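Long-range contact in phosphoribosylformylglycinamidine cyclo-ligase (Thermus thermophilus HB8, PDB 5AVM), which probably catalyses the ATP-dependent ring closure of formylglycinamidine ribonucleotide to aminoimidazole ribonucleotide in de novo purine synthesis: residues 185-190 with 219-224. Sequence-based numbering, arbitrary orientation.
Sequences PHTNGY and RPHRAY. With SO4 (sulfate ion), chain L.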
loop_
_atom_site.group_PDB
_atom_site.type_symbol
_atom_site.label_atom_id
_atom_site.label_comp_id
_atom_site.label_asym_id
_atom_site.label_seq_id
_atom_site.Cartn_x
_atom_site.Cartn_y
_atom_site.Cartn_z
ATOM N N PRO B 185 -11.317 19.744 -6.160
ATOM C CA PRO B 185 -11.439 18.936 -4.943
ATOM C C PRO B 185 -10.232 18.034 -4.678
ATOM O O PRO B 185 -10.046 17.544 -3.564
ATOM C CB PRO B 185 -12.723 18.139 -5.187
ATOM C CG PRO B 185 -13.500 19.012 -6.166
ATOM C CD PRO B 185 -12.411 19.455 -7.101
ATOM N N HIS B 186 -9.402 17.836 -5.694
ATOM C CA HIS B 186 -8.240 16.970 -5.555
ATOM C C HIS B 186 -8.702 15.549 -5.275
ATOM O O HIS B 186 -9.427 14.972 -6.088
ATOM C CB HIS B 186 -7.317 17.479 -4.447
ATOM C CG HIS B 186 -6.349 18.525 -4.911
ATOM N ND1 HIS B 186 -5.359 19.036 -4.104
ATOM C CD2 HIS B 186 -6.190 19.115 -6.120
ATOM C CE1 HIS B 186 -4.626 19.891 -4.795
ATOM N NE2 HIS B 186 -5.109 19.956 -6.022
ATOM N N THR B 187 -8.318 14.980 -4.139
ATOM C CA THR B 187 -8.719 13.609 -3.849
ATOM C C THR B 187 -9.289 13.334 -2.463
ATOM O O THR B 187 -9.035 12.284 -1.869
ATOM C CB THR B 187 -7.556 12.610 -4.116
ATOM O OG1 THR B 187 -6.331 13.142 -3.605
ATOM C CG2 THR B 187 -7.406 12.349 -5.601
ATOM N N ASN B 188 -10.068 14.271 -1.946
ATOM C CA ASN B 188 -10.698 14.081 -0.653
ATOM C C ASN B 188 -12.068 14.750 -0.667
ATOM O O ASN B 188 -12.234 15.814 -1.265
ATOM C CB ASN B 188 -9.828 14.659 0.470
ATOM C CG ASN B 188 -8.712 13.708 0.897
ATOM O OD1 ASN B 188 -8.952 12.718 1.591
ATOM N ND2 ASN B 188 -7.488 14.006 0.476
ATOM N N GLY B 189 -13.046 14.106 -0.029
ATOM C CA GLY B 189 -14.391 14.650 0.043
ATOM C C GLY B 189 -15.292 14.265 -1.112
ATOM O O GLY B 189 -16.372 14.829 -1.282
ATOM N N TYR B 190 -14.867 13.300 -1.914
ATOM C CA TYR B 190 -15.684 12.903 -3.033
ATOM C C TYR B 190 -16.894 12.071 -2.654
ATOM O O TYR B 190 -17.685 11.695 -3.519
ATOM C CB TYR B 190 -14.844 12.180 -4.077
ATOM C CG TYR B 190 -14.072 13.140 -4.951
ATOM C CD1 TYR B 190 -12.938 13.802 -4.467
ATOM C CD2 TYR B 190 -14.494 13.414 -6.251
ATOM C CE1 TYR B 190 -12.245 14.711 -5.260
ATOM C CE2 TYR B 190 -13.808 14.321 -7.051
ATOM C CZ TYR B 190 -12.685 14.963 -6.547
ATOM O OH TYR B 190 -11.996 15.839 -7.349
ATOM N N ARG B 219 -10.686 16.832 -12.515
ATOM C CA ARG B 219 -9.382 17.445 -12.744
ATOM C C ARG B 219 -8.446 16.816 -11.714
ATOM O O ARG B 219 -8.703 16.869 -10.504
ATOM C CB ARG B 219 -9.449 18.962 -12.544
ATOM C CG ARG B 219 -8.112 19.668 -12.699
ATOM C CD ARG B 219 -8.314 21.093 -13.180
ATOM N NE ARG B 219 -8.805 21.139 -14.563
ATOM C CZ ARG B 219 -9.843 21.868 -14.967
ATOM N NH1 ARG B 219 -10.513 22.617 -14.095
ATOM N NH2 ARG B 219 -10.213 21.848 -16.241
ATOM N N PRO B 220 -7.351 16.204 -12.182
ATOM C CA PRO B 220 -6.379 15.552 -11.302
ATOM C C PRO B 220 -5.848 16.356 -10.112
ATOM O O PRO B 220 -5.784 17.585 -10.141
ATOM C CB PRO B 220 -5.263 15.151 -12.265
ATOM C CG PRO B 220 -6.002 14.910 -13.553
ATOM C CD PRO B 220 -6.946 16.082 -13.595
ATOM N N HIS B 221 -5.479 15.628 -9.062
ATOM C CA HIS B 221 -4.890 16.206 -7.859
ATOM C C HIS B 221 -3.618 16.904 -8.367
ATOM O O HIS B 221 -2.856 16.319 -9.132
ATOM C CB HIS B 221 -4.535 15.075 -6.890
ATOM C CG HIS B 221 -4.121 15.535 -5.526
ATOM N ND1 HIS B 221 -4.852 15.248 -4.393
ATOM C CD2 HIS B 221 -3.053 16.255 -5.111
ATOM C CE1 HIS B 221 -4.253 15.773 -3.339
ATOM N NE2 HIS B 221 -3.159 16.388 -3.748
ATOM N N ARG B 222 -3.393 18.147 -7.957
ATOM C CA ARG B 222 -2.222 18.895 -8.410
ATOM C C ARG B 222 -0.939 18.624 -7.615
ATOM O O ARG B 222 -0.942 18.652 -6.382
ATOM C CB ARG B 222 -2.539 20.390 -8.381
ATOM C CG ARG B 222 -1.446 21.293 -8.909
ATOM C CD ARG B 222 -1.989 22.693 -9.139
ATOM N NE ARG B 222 -2.969 22.698 -10.224
ATOM C CZ ARG B 222 -3.789 23.712 -10.510
ATOM N NH1 ARG B 222 -3.762 24.824 -9.786
ATOM N NH2 ARG B 222 -4.638 23.615 -11.526
ATOM N N ALA B 223 0.156 18.372 -8.333
ATOM C CA ALA B 223 1.458 18.125 -7.718
ATOM C C ALA B 223 2.237 19.427 -7.610
ATOM O O ALA B 223 2.205 20.250 -8.523
ATOM C CB ALA B 223 2.251 17.129 -8.547
ATOM N N TYR B 224 2.950 19.604 -6.500
ATOM C CA TYR B 224 3.741 20.811 -6.282
ATOM C C TYR B 224 5.243 20.560 -6.295
ATOM O O TYR B 224 6.011 21.316 -5.696
ATOM C CB TYR B 224 3.331 21.459 -4.959
ATOM C CG TYR B 224 1.869 21.826 -4.949
ATOM C CD1 TYR B 224 1.378 22.831 -5.784
ATOM C CD2 TYR B 224 0.961 21.110 -4.178
ATOM C CE1 TYR B 224 0.020 23.104 -5.856
ATOM C CE2 TYR B 224 -0.394 21.373 -4.240
ATOM C CZ TYR B 224 -0.860 22.368 -5.081
ATOM O OH TYR B 224 -2.210 22.608 -5.146
HETATM S S SO4 L . -13.142 10.436 0.035
HETATM O O1 SO4 L . -14.527 9.962 -0.103
HETATM O O2 SO4 L . -12.234 9.280 0.232
HETATM O O3 SO4 L . -12.747 11.168 -1.182
HETATM O O4 SO4 L . -13.054 11.345 1.195
HETATM O O HOH W 1 -8.927 18.825 -8.245
#
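A buried histidine-histidine stack, H186 on H221, joins two loops in the C-terminal domain of this AIR synthase family (PurM) fold: segment 185-190, running into helix 190-196, and the loop 219-224, which links helices 213-218 and 225-233. Two irregular segments that share no strand pairing can still be fixed to each other by side chains, and this pair is a clear instance. The imidazoles lie face to face, ring centroids 3.9 Å apart and planes tilted by 24°. H186 ND1 sits above the centre of the H221 ring, whereas H221 CD2 is displaced toward the rim of the H186 ring. Chi1 of -171° sets H221 CG anti to the backbone N, and at the edge of the ring ND1 lies 2.7 Å from T187 OG1 in a hydrogen bond that either atom could donate. H86 ND1 also bonds that hydroxyl, and H221 NE2 is held by H243, which ties the ring to its surroundings through both nitrogens. The outer end of the H186 ring is packed too: NE2 lies 3.5 Å from R222 CB, and the hydroxyl of Y224, bonded to P181 O, meets the ring edge at CE1. An alanine at H186 would probably leave one face of the H221 ring without its stacking partner and open a gap beside R222 and Y224. Beyond the stack, helix 190-196 begins at a probable crystallisation sulfate, which accepts bonds from G189 N and Y190 N. Between the backbones, one water accepts from H186 N at 2.8 Å and donates to R219 O at 3.0 Å.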